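Local coordinates for replication protein B (PDB 3H20) that acts as the primase of plasmid RSF1010, making short primers on single-stranded DNA from nucleoside triphosphates for leading-strand replication of the plasmid, at residues 20-25 with 39-44; 71-76 with 108-113; 226-231 with 241-246. One frame throughout, in Å; residues are numbered along the deposited sequence.

Contact 1: 20-25 with 39-44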
ATOM      1  N   GLU A  20      25.965   5.296   1.926  1.00 37.02           N
ATOM      2  CA  GLU A  20      26.636   5.991   3.024  1.00 37.33           C
ATOM      3  C   GLU A  20      26.045   5.599   4.377  1.00 36.61           C
ATOM      4  O   GLU A  20      26.783   5.443   5.356  1.00 36.77           O
ATOM      5  CB  GLU A  20      26.577   7.511   2.833  1.00 38.07           C
ATOM      6  CG  GLU A  20      27.312   8.012   1.588  1.00 41.27           C
ATOM      7  CD  GLU A  20      28.834   7.914   1.694  1.00 46.90           C
ATOM      8  OE1 GLU A  20      29.363   7.623   2.801  1.00 49.56           O
ATOM      9  OE2 GLU A  20      29.509   8.142   0.664  1.00 48.66           O
ATOM     10  N   ARG A  21      24.719   5.443   4.434  1.00 35.05           N
ATOM     11  CA  ARG A  21      24.040   5.113   5.698  1.00 34.22           C
ATOM     12  C   ARG A  21      23.005   3.990   5.527  1.00 33.50           C
ATOM     13  O   ARG A  21      22.382   3.861   4.462  1.00 32.32           O
ATOM     14  CB  ARG A  21      23.389   6.359   6.314  1.00 33.82           C
ATOM     15  CG  ARG A  21      24.372   7.497   6.660  1.00 35.18           C
ATOM     16  CD  ARG A  21      23.707   8.633   7.444  1.00 34.70           C
ATOM     17  NE  ARG A  21      23.447   8.281   8.841  1.00 36.67           N
ATOM     18  CZ  ARG A  21      24.336   8.365   9.829  1.00 36.95           C
ATOM     19  NH1 ARG A  21      25.572   8.801   9.602  1.00 36.85           N
ATOM     20  NH2 ARG A  21      23.981   8.019  11.057  1.00 38.61           N
ATOM     21  N   PHE A  22      22.826   3.203   6.592  1.00 32.64           N
ATOM     22  CA  PHE A  22      21.990   2.000   6.589  1.00 32.30           C
ATOM     23  C   PHE A  22      21.083   1.974   7.829  1.00 32.55           C
ATOM     24  O   PHE A  22      21.462   2.485   8.891  1.00 31.79           O
ATOM     25  CB  PHE A  22      22.876   0.740   6.656  1.00 32.47           C
ATOM     26  CG  PHE A  22      23.830   0.576   5.481  1.00 32.09           C
ATOM     27  CD1 PHE A  22      25.102   1.145   5.511  1.00 32.50           C
ATOM     28  CD2 PHE A  22      23.449  -0.164   4.364  1.00 32.48           C
ATOM     29  CE1 PHE A  22      25.986   0.987   4.436  1.00 33.18           C
ATOM     30  CE2 PHE A  22      24.318  -0.328   3.273  1.00 33.70           C
ATOM     31  CZ  PHE A  22      25.598   0.251   3.319  1.00 33.63           C
ATOM     32  N   ASP A  23      19.909   1.360   7.698  1.00 31.92           N
ATOM     33  CA  ASP A  23      19.128   0.949   8.858  1.00 32.56           C
ATOM     34  C   ASP A  23      19.517  -0.485   9.175  1.00 32.41           C
ATOM     35  O   ASP A  23      19.533  -1.335   8.280  1.00 32.42           O
ATOM     36  CB  ASP A  23      17.624   0.989   8.573  1.00 32.66           C
ATOM     37  CG  ASP A  23      17.113   2.380   8.347  1.00 33.73           C
ATOM     38  OD1 ASP A  23      17.633   3.322   9.000  1.00 33.30           O
ATOM     39  OD2 ASP A  23      16.188   2.527   7.522  1.00 34.04           O
ATOM     40  N   ILE A  24      19.849  -0.741  10.434  1.00 31.72           N
ATOM     41  CA  ILE A  24      20.076  -2.101  10.905  1.00 31.72           C
ATOM     42  C   ILE A  24      18.905  -2.478  11.809  1.00 31.83           C
ATOM     43  O   ILE A  24      18.562  -1.744  12.737  1.00 31.86           O
ATOM     44  CB  ILE A  24      21.418  -2.251  11.683  1.00 31.79           C
ATOM     45  CG1 ILE A  24      22.635  -1.994  10.775  1.00 32.18           C
ATOM     46  CG2 ILE A  24      21.514  -3.626  12.381  1.00 31.77           C
ATOM     47  CD1 ILE A  24      22.834  -3.002   9.621  1.00 32.32           C
ATOM     48  N   GLY A  25      18.277  -3.611  11.518  1.00 31.95           N
ATOM     49  CA  GLY A  25      17.169  -4.100  12.344  1.00 31.81           C
ATOM     50  C   GLY A  25      17.563  -5.349  13.115  1.00 32.37           C
ATOM     51  O   GLY A  25      18.215  -6.254  12.586  1.00 32.11           O
ATOM     52  N   TRP A  39      22.898   3.917  11.018  1.00 31.89           N
ATOM     53  CA  TRP A  39      24.358   3.959  11.176  1.00 31.37           C
ATOM     54  C   TRP A  39      25.083   4.123   9.836  1.00 30.40           C
ATOM     55  O   TRP A  39      24.661   3.539   8.836  1.00 29.97           O
ATOM     56  CB  TRP A  39      24.844   2.631  11.782  1.00 31.67           C
ATOM     57  CG  TRP A  39      24.524   2.411  13.253  1.00 31.69           C
ATOM     58  CD1 TRP A  39      24.416   3.358  14.223  1.00 32.84           C
ATOM     59  CD2 TRP A  39      24.338   1.144  13.903  1.00 32.42           C
ATOM     60  NE1 TRP A  39      24.146   2.763  15.439  1.00 33.71           N
ATOM     61  CE2 TRP A  39      24.101   1.404  15.268  1.00 33.26           C
ATOM     62  CE3 TRP A  39      24.348  -0.191  13.457  1.00 34.15           C
ATOM     63  CZ2 TRP A  39      23.859   0.382  16.201  1.00 33.42           C
ATOM     64  CZ3 TRP A  39      24.110  -1.209  14.387  1.00 33.57           C
ATOM     65  CH2 TRP A  39      23.874  -0.910  15.745  1.00 32.59           C
ATOM     66  N   SER A  40      26.191   4.871   9.822  1.00 29.46           N
ATOM     67  CA  SER A  40      27.117   4.827   8.676  1.00 29.17           C
ATOM     68  C   SER A  40      27.686   3.410   8.542  1.00 29.04           C
ATOM     69  O   SER A  40      27.598   2.615   9.482  1.00 28.57           O
ATOM     70  CB  SER A  40      28.262   5.840   8.848  1.00 29.43           C
ATOM     71  OG  SER A  40      29.048   5.536   9.989  1.00 29.03           O
ATOM     72  N   ALA A  41      28.251   3.087   7.381  1.00 28.58           N
ATOM     73  CA  ALA A  41      28.960   1.823   7.205  1.00 29.23           C
ATOM     74  C   ALA A  41      30.030   1.599   8.293  1.00 29.22           C
ATOM     75  O   ALA A  41      30.144   0.495   8.839  1.00 29.71           O
ATOM     76  CB  ALA A  41      29.583   1.739   5.788  1.00 29.40           C
ATOM     77  N   ALA A  42      30.791   2.649   8.620  1.00 29.26           N
ATOM     78  CA  ALA A  42      31.803   2.592   9.683  1.00 29.39           C
ATOM     79  C   ALA A  42      31.188   2.240  11.040  1.00 29.39           C
ATOM     80  O   ALA A  42      31.786   1.480  11.832  1.00 29.26           O
ATOM     81  CB  ALA A  42      32.569   3.927   9.767  1.00 28.88           C
ATOM     82  N   GLU A  43      30.005   2.799  11.312  1.00 29.15           N
ATOM     83  CA  GLU A  43      29.285   2.533  12.558  1.00 30.26           C
ATOM     84  C   GLU A  43      28.702   1.108  12.617  1.00 29.39           C
ATOM     85  O   GLU A  43      28.656   0.510  13.693  1.00 29.87           O
ATOM     86  CB  GLU A  43      28.203   3.601  12.828  1.00 30.37           C
ATOM     87  CG  GLU A  43      28.758   5.011  13.073  1.00 32.50           C
ATOM     88  CD  GLU A  43      27.685   6.105  13.097  1.00 32.71           C
ATOM     89  OE1 GLU A  43      26.626   5.946  12.458  1.00 34.32           O
ATOM     90  OE2 GLU A  43      27.916   7.140  13.751  1.00 36.94           O
ATOM     91  N   VAL A  44      28.272   0.566  11.474  1.00 29.09           N
ATOM     92  CA  VAL A  44      27.798  -0.830  11.401  1.00 29.15           C
ATOM     93  C   VAL A  44      28.938  -1.773  11.829  1.00 29.58           C
ATOM     94  O   VAL A  44      28.755  -2.636  12.689  1.00 30.04           O
ATOM     95  CB  VAL A  44      27.294  -1.219   9.984  1.00 29.28           C
ATOM     96  CG1 VAL A  44      26.815  -2.682   9.957  1.00 29.28           C
ATOM     97  CG2 VAL A  44      26.150  -0.280   9.521  1.00 29.25           C
TER
HETATM   98  O   HOH W   1      27.021   9.203  11.930  1.00 35.55           O
HETATM   99  O   HOH W   2      24.639   7.470  13.499  1.00 41.29           O
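Phe22 and Trp39 form an antiparallel hydrogen-bonded pair, Phe22 N giving to Trp39 O at 2.9 Å and Trp39 N returning to Phe22 O, while Arg21 and Ser40 form the non-hydrogen-bonded pair beside it. This is the open end of the beta hairpin 21-28/34-40 in the RepB primase N-terminal domain, where the outermost strand 34-40 turns into helix 41-46. A weak bond from Ala41 N to Glu20 O extends the pairing to the first residue of that helix. Ser40 is its N-cap: Glu43 N gives to Ser40 OG, and Ser40 N gives to Glu43 OE1 at 2.9 Å, closing a capping box. The same carboxylate also lies near Arg21. The arginine chain bends at chi3 (75°); one face of its guanidinium lies over Ser40 N, which is 3.8 Å from the plane, toward the rim. The guanidinium and carboxylate planes stand 83° apart, and the direct salt bridge between Arg21 NH2 and Glu43 OE1 is long, 3.6 Å. Two waters in the guanidinium plane make up the link, one joining NH1 to Glu43 OE2, the other joining NH2 to OE1. The stronger polar partner of Arg21 is Glu38, in a salt bridge with NE. On the sheet face that carries Phe22 and Trp39 the contact is apolar. Ala41 CB meets the edge of the Phe22 ring at CE1, 3.9 Å away, and Leu14 and Met17 of helix 6-17 also pack on the Phe22 side chain. Ile24 crosses the Trp39 side chain at about a right angle, its CG1 3.7 Å from Trp39 CE3. Beyond CG1, chi2 (-65°) turns Ile24 CD1 to Val44 CG1, 4.0 Å away.

Contact 2: 71-76 with 108-113; sequences HGLVLV and WVKVAD
Three backbone hydrogen bonds tie 71-76 to 108-113: Val74 and Val109 exchange a pair, each 2.8 Å from N to O, and Val111 N gives to Gly72 O at 2.9 Å. They join the antiparallel strands 73-79 and 104-110, the former outermost in the second four-stranded sheet of the primase domain. The short segments 73-76 and 108-110 run 150° apart. Beyond the Val111-Gly72 bond, water 3 accepts from Gly72 N and gives a weak bond to Ala112 O, while Gly72 CA approaches the same oxygen in a CA-H...O contact. The His71 imidazole turns back on its own backbone, ND1 accepting from Leu73 N at 3.1 Å with the donor tilted somewhat from the ring plane. Lys110 runs fully extended away from the partner strand toward Asp113, where NZ makes a salt bridge with Asp113 OD1, its hydrogen bond weak; a sulfate, probably from the crystallisation liquor, lies nearby. Near its root, Lys110 CB is met by Leu73 CD1 at 3.8 Å. On the other face Val76 CG2 touches Val109 CG2, and helix 117-130 covers Val74 and Val76 through Leu127. Trp108 shares a face with Leu73 and Leu75; Met17 and Pro65 also touch its side chain. Leu73 crosses it at about a right angle, CB toward CE3. Leu75 does the main packing: its CB approaches CZ3, and chi2 (68°) sets CD1 over the indole. That methyl makes a CH-pi contact with the five-membered ring, 3.9 Å from its centroid and 18° off the normal, its closest ring atom being Trp108 CE2 at 3.7 Å.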
ATOM      1  N   HIS A  71      19.818   6.288  -3.551  1.00 36.56           N
ATOM      2  CA  HIS A  71      20.302   5.004  -4.026  1.00 35.38           C
ATOM      3  C   HIS A  71      19.322   4.428  -5.040  1.00 34.83           C
ATOM      4  O   HIS A  71      18.199   4.939  -5.189  1.00 34.54           O
ATOM      5  CB  HIS A  71      20.493   4.029  -2.851  1.00 35.16           C
ATOM      6  CG  HIS A  71      19.209   3.560  -2.228  1.00 34.60           C
ATOM      7  ND1 HIS A  71      18.607   2.363  -2.567  1.00 33.72           N
ATOM      8  CD2 HIS A  71      18.430   4.116  -1.269  1.00 33.82           C
ATOM      9  CE1 HIS A  71      17.503   2.215  -1.854  1.00 34.27           C
ATOM     10  NE2 HIS A  71      17.371   3.269  -1.063  1.00 34.50           N
ATOM     11  N   GLY A  72      19.760   3.385  -5.741  1.00 34.07           N
ATOM     12  CA  GLY A  72      18.916   2.680  -6.717  1.00 33.89           C
ATOM     13  C   GLY A  72      18.879   1.177  -6.487  1.00 34.29           C
ATOM     14  O   GLY A  72      18.749   0.416  -7.430  1.00 34.23           O
ATOM     15  N   LEU A  73      18.982   0.758  -5.224  1.00 34.25           N
ATOM     16  CA  LEU A  73      18.988  -0.659  -4.834  1.00 35.22           C
ATOM     17  C   LEU A  73      17.583  -1.198  -4.604  1.00 34.68           C
ATOM     18  O   LEU A  73      16.796  -0.574  -3.895  1.00 35.30           O
ATOM     19  CB  LEU A  73      19.772  -0.829  -3.530  1.00 35.25           C
ATOM     20  CG  LEU A  73      21.112  -1.560  -3.529  1.00 38.70           C
ATOM     21  CD1 LEU A  73      22.013  -1.168  -4.695  1.00 38.54           C
ATOM     22  CD2 LEU A  73      21.809  -1.366  -2.174  1.00 37.46           C
ATOM     23  N   VAL A  74      17.273  -2.340  -5.209  1.00 33.51           N
ATOM     24  CA  VAL A  74      15.942  -2.962  -5.078  1.00 33.59           C
ATOM     25  C   VAL A  74      16.082  -4.410  -4.602  1.00 33.16           C
ATOM     26  O   VAL A  74      16.762  -5.209  -5.251  1.00 33.29           O
ATOM     27  CB  VAL A  74      15.171  -2.900  -6.432  1.00 33.36           C
ATOM     28  CG1 VAL A  74      13.844  -3.655  -6.349  1.00 33.54           C
ATOM     29  CG2 VAL A  74      14.909  -1.441  -6.813  1.00 32.92           C
ATOM     30  N   LEU A  75      15.435  -4.742  -3.483  1.00 32.92           N
ATOM     31  CA  LEU A  75      15.457  -6.111  -2.925  1.00 32.37           C
ATOM     32  C   LEU A  75      14.475  -7.062  -3.618  1.00 32.09           C
ATOM     33  O   LEU A  75      13.289  -6.733  -3.781  1.00 31.30           O
ATOM     34  CB  LEU A  75      15.138  -6.091  -1.415  1.00 31.88           C
ATOM     35  CG  LEU A  75      15.115  -7.438  -0.670  1.00 32.88           C
ATOM     36  CD1 LEU A  75      16.509  -8.047  -0.595  1.00 31.83           C
ATOM     37  CD2 LEU A  75      14.527  -7.313   0.742  1.00 32.66           C
ATOM     38  N   VAL A  76      14.975  -8.251  -3.979  1.00 31.84           N
ATOM     39  CA  VAL A  76      14.159  -9.362  -4.494  1.00 32.09           C
ATOM     40  C   VAL A  76      14.342 -10.593  -3.579  1.00 32.59           C
ATOM     41  O   VAL A  76      15.457 -11.103  -3.425  1.00 31.90           O
ATOM     42  CB  VAL A  76      14.544  -9.722  -5.960  1.00 32.17           C
ATOM     43  CG1 VAL A  76      13.487 -10.628  -6.583  1.00 31.69           C
ATOM     44  CG2 VAL A  76      14.700  -8.462  -6.808  1.00 32.27           C
ATOM     45  N   TRP A 108      19.915  -8.064  -4.240  1.00 34.17           N
ATOM     46  CA  TRP A 108      19.717  -6.631  -4.378  1.00 34.15           C
ATOM     47  C   TRP A 108      20.128  -6.276  -5.803  1.00 34.13           C
ATOM     48  O   TRP A 108      21.241  -6.585  -6.225  1.00 33.47           O
ATOM     49  CB  TRP A 108      20.582  -5.840  -3.388  1.00 34.65           C
ATOM     50  CG  TRP A 108      20.208  -6.019  -1.909  1.00 34.53           C
ATOM     51  CD1 TRP A 108      20.685  -6.967  -1.058  1.00 35.55           C
ATOM     52  CD2 TRP A 108      19.327  -5.193  -1.133  1.00 35.54           C
ATOM     53  NE1 TRP A 108      20.141  -6.807   0.199  1.00 36.55           N
ATOM     54  CE2 TRP A 108      19.314  -5.717   0.185  1.00 36.41           C
ATOM     55  CE3 TRP A 108      18.548  -4.068  -1.419  1.00 34.94           C
ATOM     56  CZ2 TRP A 108      18.552  -5.153   1.211  1.00 35.09           C
ATOM     57  CZ3 TRP A 108      17.779  -3.513  -0.396  1.00 35.67           C
ATOM     58  CH2 TRP A 108      17.786  -4.062   0.900  1.00 35.06           C
ATOM     59  N   VAL A 109      19.220  -5.655  -6.550  1.00 34.14           N
ATOM     60  CA  VAL A 109      19.500  -5.233  -7.934  1.00 33.56           C
ATOM     61  C   VAL A 109      19.655  -3.707  -7.947  1.00 34.04           C
ATOM     62  O   VAL A 109      18.756  -2.988  -7.480  1.00 33.32           O
ATOM     63  CB  VAL A 109      18.354  -5.656  -8.895  1.00 34.41           C
ATOM     64  CG1 VAL A 109      18.615  -5.186 -10.349  1.00 33.76           C
ATOM     65  CG2 VAL A 109      18.112  -7.173  -8.849  1.00 33.32           C
ATOM     66  N   LYS A 110      20.788  -3.226  -8.474  1.00 33.45           N
ATOM     67  CA  LYS A 110      21.054  -1.802  -8.622  1.00 33.35           C
ATOM     68  C   LYS A 110      20.567  -1.362 -10.002  1.00 33.57           C
ATOM     69  O   LYS A 110      21.100  -1.804 -11.031  1.00 33.09           O
ATOM     70  CB  LYS A 110      22.555  -1.489  -8.480  1.00 33.85           C
ATOM     71  CG  LYS A 110      22.881   0.029  -8.584  1.00 33.46           C
ATOM     72  CD  LYS A 110      24.353   0.352  -8.352  1.00 33.76           C
ATOM     73  CE  LYS A 110      24.589   1.865  -8.552  1.00 34.87           C
ATOM     74  NZ  LYS A 110      25.972   2.310  -8.201  1.00 35.70           N
ATOM     75  N   VAL A 111      19.546  -0.502 -10.024  1.00 33.03           N
ATOM     76  CA  VAL A 111      18.986  -0.026 -11.297  1.00 32.56           C
ATOM     77  C   VAL A 111      19.519   1.335 -11.757  1.00 33.00           C
ATOM     78  O   VAL A 111      19.394   1.684 -12.929  1.00 32.83           O
ATOM     79  CB  VAL A 111      17.430  -0.003 -11.261  1.00 32.93           C
ATOM     80  CG1 VAL A 111      16.889  -1.423 -11.081  1.00 32.42           C
ATOM     81  CG2 VAL A 111      16.915   0.941 -10.158  1.00 33.66           C
ATOM     82  N   ALA A 112      20.091   2.102 -10.825  1.00 32.86           N
ATOM     83  CA  ALA A 112      20.552   3.472 -11.075  1.00 33.74           C
ATOM     84  C   ALA A 112      21.435   3.919  -9.919  1.00 34.10           C
ATOM     85  O   ALA A 112      21.439   3.283  -8.875  1.00 33.91           O
ATOM     86  CB  ALA A 112      19.352   4.429 -11.214  1.00 33.81           C
ATOM     87  N   ASP A 113      22.163   5.021 -10.089  1.00 35.38           N
ATOM     88  CA  ASP A 113      22.921   5.593  -8.966  1.00 36.38           C
ATOM     89  C   ASP A 113      21.971   6.193  -7.927  1.00 36.61           C
ATOM     90  O   ASP A 113      22.246   6.154  -6.725  1.00 36.75           O
ATOM     91  CB  ASP A 113      23.920   6.645  -9.451  1.00 36.83           C
ATOM     92  CG  ASP A 113      25.032   6.049 -10.312  1.00 38.35           C
ATOM     93  OD1 ASP A 113      25.324   4.833 -10.200  1.00 38.89           O
ATOM     94  OD2 ASP A 113      25.621   6.811 -11.096  1.00 40.73           O
TER
HETATM   95  O   HOH W   3      22.510   2.640  -5.637  1.00 26.00           O

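Contact 3: 226-231 with 241-246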
ATOM      1  N   SER A 226     -29.377  14.769  -5.484  1.00 38.02           N
ATOM      2  CA  SER A 226     -28.844  13.633  -6.238  1.00 38.12           C
ATOM      3  C   SER A 226     -29.944  12.640  -6.629  1.00 38.03           C
ATOM      4  O   SER A 226     -30.051  12.257  -7.796  1.00 37.83           O
ATOM      5  CB  SER A 226     -27.750  12.926  -5.434  1.00 38.30           C
ATOM      6  OG  SER A 226     -26.929  12.138  -6.277  1.00 38.66           O
ATOM      7  N   GLU A 227     -30.761  12.242  -5.653  1.00 38.07           N
ATOM      8  CA  GLU A 227     -31.886  11.335  -5.900  1.00 38.16           C
ATOM      9  C   GLU A 227     -32.903  11.949  -6.870  1.00 37.64           C
ATOM     10  O   GLU A 227     -33.358  11.281  -7.802  1.00 37.48           O
ATOM     11  CB  GLU A 227     -32.580  10.936  -4.588  1.00 38.57           C
ATOM     12  CG  GLU A 227     -31.709  10.164  -3.583  1.00 40.86           C
ATOM     13  CD  GLU A 227     -31.157   8.849  -4.128  1.00 43.53           C
ATOM     14  OE1 GLU A 227     -31.878   8.143  -4.866  1.00 44.91           O
ATOM     15  OE2 GLU A 227     -29.994   8.513  -3.812  1.00 45.03           O
ATOM     16  N   MET A 228     -33.244  13.220  -6.650  1.00 36.96           N
ATOM     17  CA  MET A 228     -34.233  13.920  -7.475  1.00 36.57           C
ATOM     18  C   MET A 228     -33.847  13.997  -8.955  1.00 36.76           C
ATOM     19  O   MET A 228     -34.694  13.794  -9.827  1.00 36.75           O
ATOM     20  CB  MET A 228     -34.510  15.328  -6.926  1.00 36.41           C
ATOM     21  CG  MET A 228     -35.260  15.356  -5.597  1.00 35.09           C
ATOM     22  SD  MET A 228     -36.948  14.722  -5.692  1.00 34.31           S
ATOM     23  CE  MET A 228     -37.761  16.115  -6.501  1.00 33.11           C
ATOM     24  N   ALA A 229     -32.571  14.276  -9.227  1.00 36.68           N
ATOM     25  CA  ALA A 229     -32.073  14.422 -10.598  1.00 36.95           C
ATOM     26  C   ALA A 229     -32.378  13.207 -11.484  1.00 37.04           C
ATOM     27  O   ALA A 229     -32.585  13.350 -12.690  1.00 37.16           O
ATOM     28  CB  ALA A 229     -30.576  14.719 -10.593  1.00 36.98           C
ATOM     29  N   GLY A 230     -32.402  12.023 -10.877  1.00 36.95           N
ATOM     30  CA  GLY A 230     -32.775  10.797 -11.577  1.00 36.87           C
ATOM     31  C   GLY A 230     -34.266  10.495 -11.528  1.00 36.90           C
ATOM     32  O   GLY A 230     -34.811   9.893 -12.455  1.00 37.04           O
ATOM     33  N   LEU A 231     -34.929  10.912 -10.450  1.00 36.57           N
ATOM     34  CA  LEU A 231     -36.350  10.613 -10.264  1.00 36.52           C
ATOM     35  C   LEU A 231     -37.253  11.401 -11.209  1.00 36.62           C
ATOM     36  O   LEU A 231     -38.229  10.857 -11.733  1.00 36.48           O
ATOM     37  CB  LEU A 231     -36.777  10.821  -8.805  1.00 36.36           C
ATOM     38  CG  LEU A 231     -36.435   9.718  -7.794  1.00 36.24           C
ATOM     39  CD1 LEU A 231     -36.570  10.225  -6.360  1.00 35.30           C
ATOM     40  CD2 LEU A 231     -37.302   8.476  -8.000  1.00 35.81           C
ATOM     41  N   LYS A 241     -44.520  12.684  -5.835  1.00 33.76           N
ATOM     42  CA  LYS A 241     -44.062  11.296  -5.784  1.00 33.71           C
ATOM     43  C   LYS A 241     -42.534  11.241  -5.769  1.00 33.38           C
ATOM     44  O   LYS A 241     -41.952  10.460  -5.019  1.00 33.49           O
ATOM     45  CB  LYS A 241     -44.625  10.497  -6.964  1.00 33.61           C
ATOM     46  CG  LYS A 241     -44.173   9.040  -7.024  1.00 34.35           C
ATOM     47  CD  LYS A 241     -44.672   8.363  -8.297  1.00 33.98           C
ATOM     48  CE  LYS A 241     -44.187   6.922  -8.388  1.00 34.14           C
ATOM     49  NZ  LYS A 241     -44.847   6.010  -7.403  1.00 34.11           N
ATOM     50  N   CYS A 242     -41.897  12.073  -6.594  1.00 33.19           N
ATOM     51  CA  CYS A 242     -40.442  12.227  -6.582  1.00 32.86           C
ATOM     52  C   CYS A 242     -39.952  12.557  -5.172  1.00 32.93           C
ATOM     53  O   CYS A 242     -39.022  11.914  -4.670  1.00 32.69           O
ATOM     54  CB  CYS A 242     -39.987  13.321  -7.557  1.00 32.76           C
ATOM     55  SG  CYS A 242     -40.154  12.927  -9.312  1.00 31.79           S
ATOM     56  N   ASP A 243     -40.580  13.555  -4.543  1.00 32.48           N
ATOM     57  CA  ASP A 243     -40.272  13.917  -3.158  1.00 32.59           C
ATOM     58  C   ASP A 243     -40.404  12.705  -2.235  1.00 32.82           C
ATOM     59  O   ASP A 243     -39.528  12.448  -1.412  1.00 32.84           O
ATOM     60  CB  ASP A 243     -41.213  15.013  -2.646  1.00 32.16           C
ATOM     61  CG  ASP A 243     -40.768  16.427  -3.029  1.00 32.18           C
ATOM     62  OD1 ASP A 243     -39.682  16.619  -3.616  1.00 30.87           O
ATOM     63  OD2 ASP A 243     -41.533  17.365  -2.724  1.00 32.17           O
ATOM     64  N   PHE A 244     -41.514  11.980  -2.368  1.00 33.04           N
ATOM     65  CA  PHE A 244     -41.799  10.833  -1.514  1.00 33.28           C
ATOM     66  C   PHE A 244     -40.685   9.778  -1.612  1.00 33.01           C
ATOM     67  O   PHE A 244     -40.213   9.273  -0.594  1.00 32.77           O
ATOM     68  CB  PHE A 244     -43.156  10.221  -1.878  1.00 33.91           C
ATOM     69  CG  PHE A 244     -43.520   9.022  -1.052  1.00 35.52           C
ATOM     70  CD1 PHE A 244     -44.193   9.170   0.153  1.00 37.70           C
ATOM     71  CD2 PHE A 244     -43.178   7.740  -1.473  1.00 38.03           C
ATOM     72  CE1 PHE A 244     -44.528   8.058   0.926  1.00 39.07           C
ATOM     73  CE2 PHE A 244     -43.499   6.625  -0.703  1.00 38.74           C
ATOM     74  CZ  PHE A 244     -44.179   6.787   0.495  1.00 38.23           C
ATOM     75  N   ILE A 245     -40.287   9.443  -2.836  1.00 32.53           N
ATOM     76  CA  ILE A 245     -39.248   8.430  -3.048  1.00 32.53           C
ATOM     77  C   ILE A 245     -37.874   8.899  -2.545  1.00 32.62           C
ATOM     78  O   ILE A 245     -37.133   8.120  -1.938  1.00 33.10           O
ATOM     79  CB  ILE A 245     -39.174   7.961  -4.531  1.00 32.38           C
ATOM     80  CG1 ILE A 245     -40.504   7.327  -4.963  1.00 32.02           C
ATOM     81  CG2 ILE A 245     -38.026   6.977  -4.724  1.00 32.46           C
ATOM     82  CD1 ILE A 245     -40.582   6.933  -6.426  1.00 32.09           C
ATOM     83  N   ALA A 246     -37.533  10.161  -2.800  1.00 32.25           N
ATOM     84  CA  ALA A 246     -36.285  10.731  -2.287  1.00 32.64           C
ATOM     85  C   ALA A 246     -36.278  10.736  -0.749  1.00 32.57           C
ATOM     86  O   ALA A 246     -35.302  10.309  -0.123  1.00 32.53           O
ATOM     87  CB  ALA A 246     -36.058  12.147  -2.848  1.00 32.42           C
TER
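Leu231 packs into the surface of 241-246 between Cys242, Ile245 and Ala246, joining helices 220-234 and 239-252 of the helix bundle. The helices are consecutive along the chain; the axes of the two short segments come within 9.4 Å at an angle of 136°. No hydrogen bond joins 226-231 to 241-246, and the grip is apolar. It is tightest at the Leu231 fork. CD1 enters over the backbone, 3.4 Å from Cys242 O and close to Ala246 N, the acceptor and donor of one helical hydrogen bond. The other branch, CD2, rests on Ile245 CG2 at 3.7 Å. Cys242 SG lies against the root of the leucine, 4.0 Å from Leu231 CB, and near Leu231 O. Met228 closes the buried flank. Its chain bends at both chi2 (-66°) and chi3 (-75°), and the second bend lays CE beside Cys242 CB at 3.7 Å. The sulfur rests against both Cys242 O and the Ala246 methyl, and CE also comes 3.5 Å from Asp243 OD1. That carboxylate is buried, with its bonds made to other residues: OD1 to the hydroxyl of Tyr224, one turn earlier on the first helix, and OD2 to those of Ser268 and Tyr282. Toward the more exposed side the contact thins. Glu227 offers little more than CB, 4.1 Å from Ala246 CB, while its bent chain takes OE2 to a salt bridge with Arg253. Ile245, likewise partly exposed, takes part through the Leu231 fork. Around the pair, Phe235 of the connecting loop packs on Cys242 and Ile245, Pro269 of helix 269-272 covers Met228, and helix 279-291, which carries Tyr282, is tied on through Asp243.

In the fold
Along the chain the contacts follow in series, contact 1 closing before contact 2 opens and contact 3 coming last. Contacts 1 and 2 belong to the N-terminal primase domain but to different four-stranded antiparallel sheets; their centres are 17 Å apart and their nearest atoms about 6 Å. Helix 6-17 bridges them, Met17 packing on Phe22 in one and on Leu73 and Trp108 in the other. The bound diphosphate lies about 13 Å from the side chain of Ile24 and about 8 Å from that of Leu75. Contact 3 lies in the helical bundle, its centre 64 Å from contact 1 and 57 Å from contact 2. Long helix 179-206 and an unmodelled linker intervene, so that in this structure the two parts stand well apart.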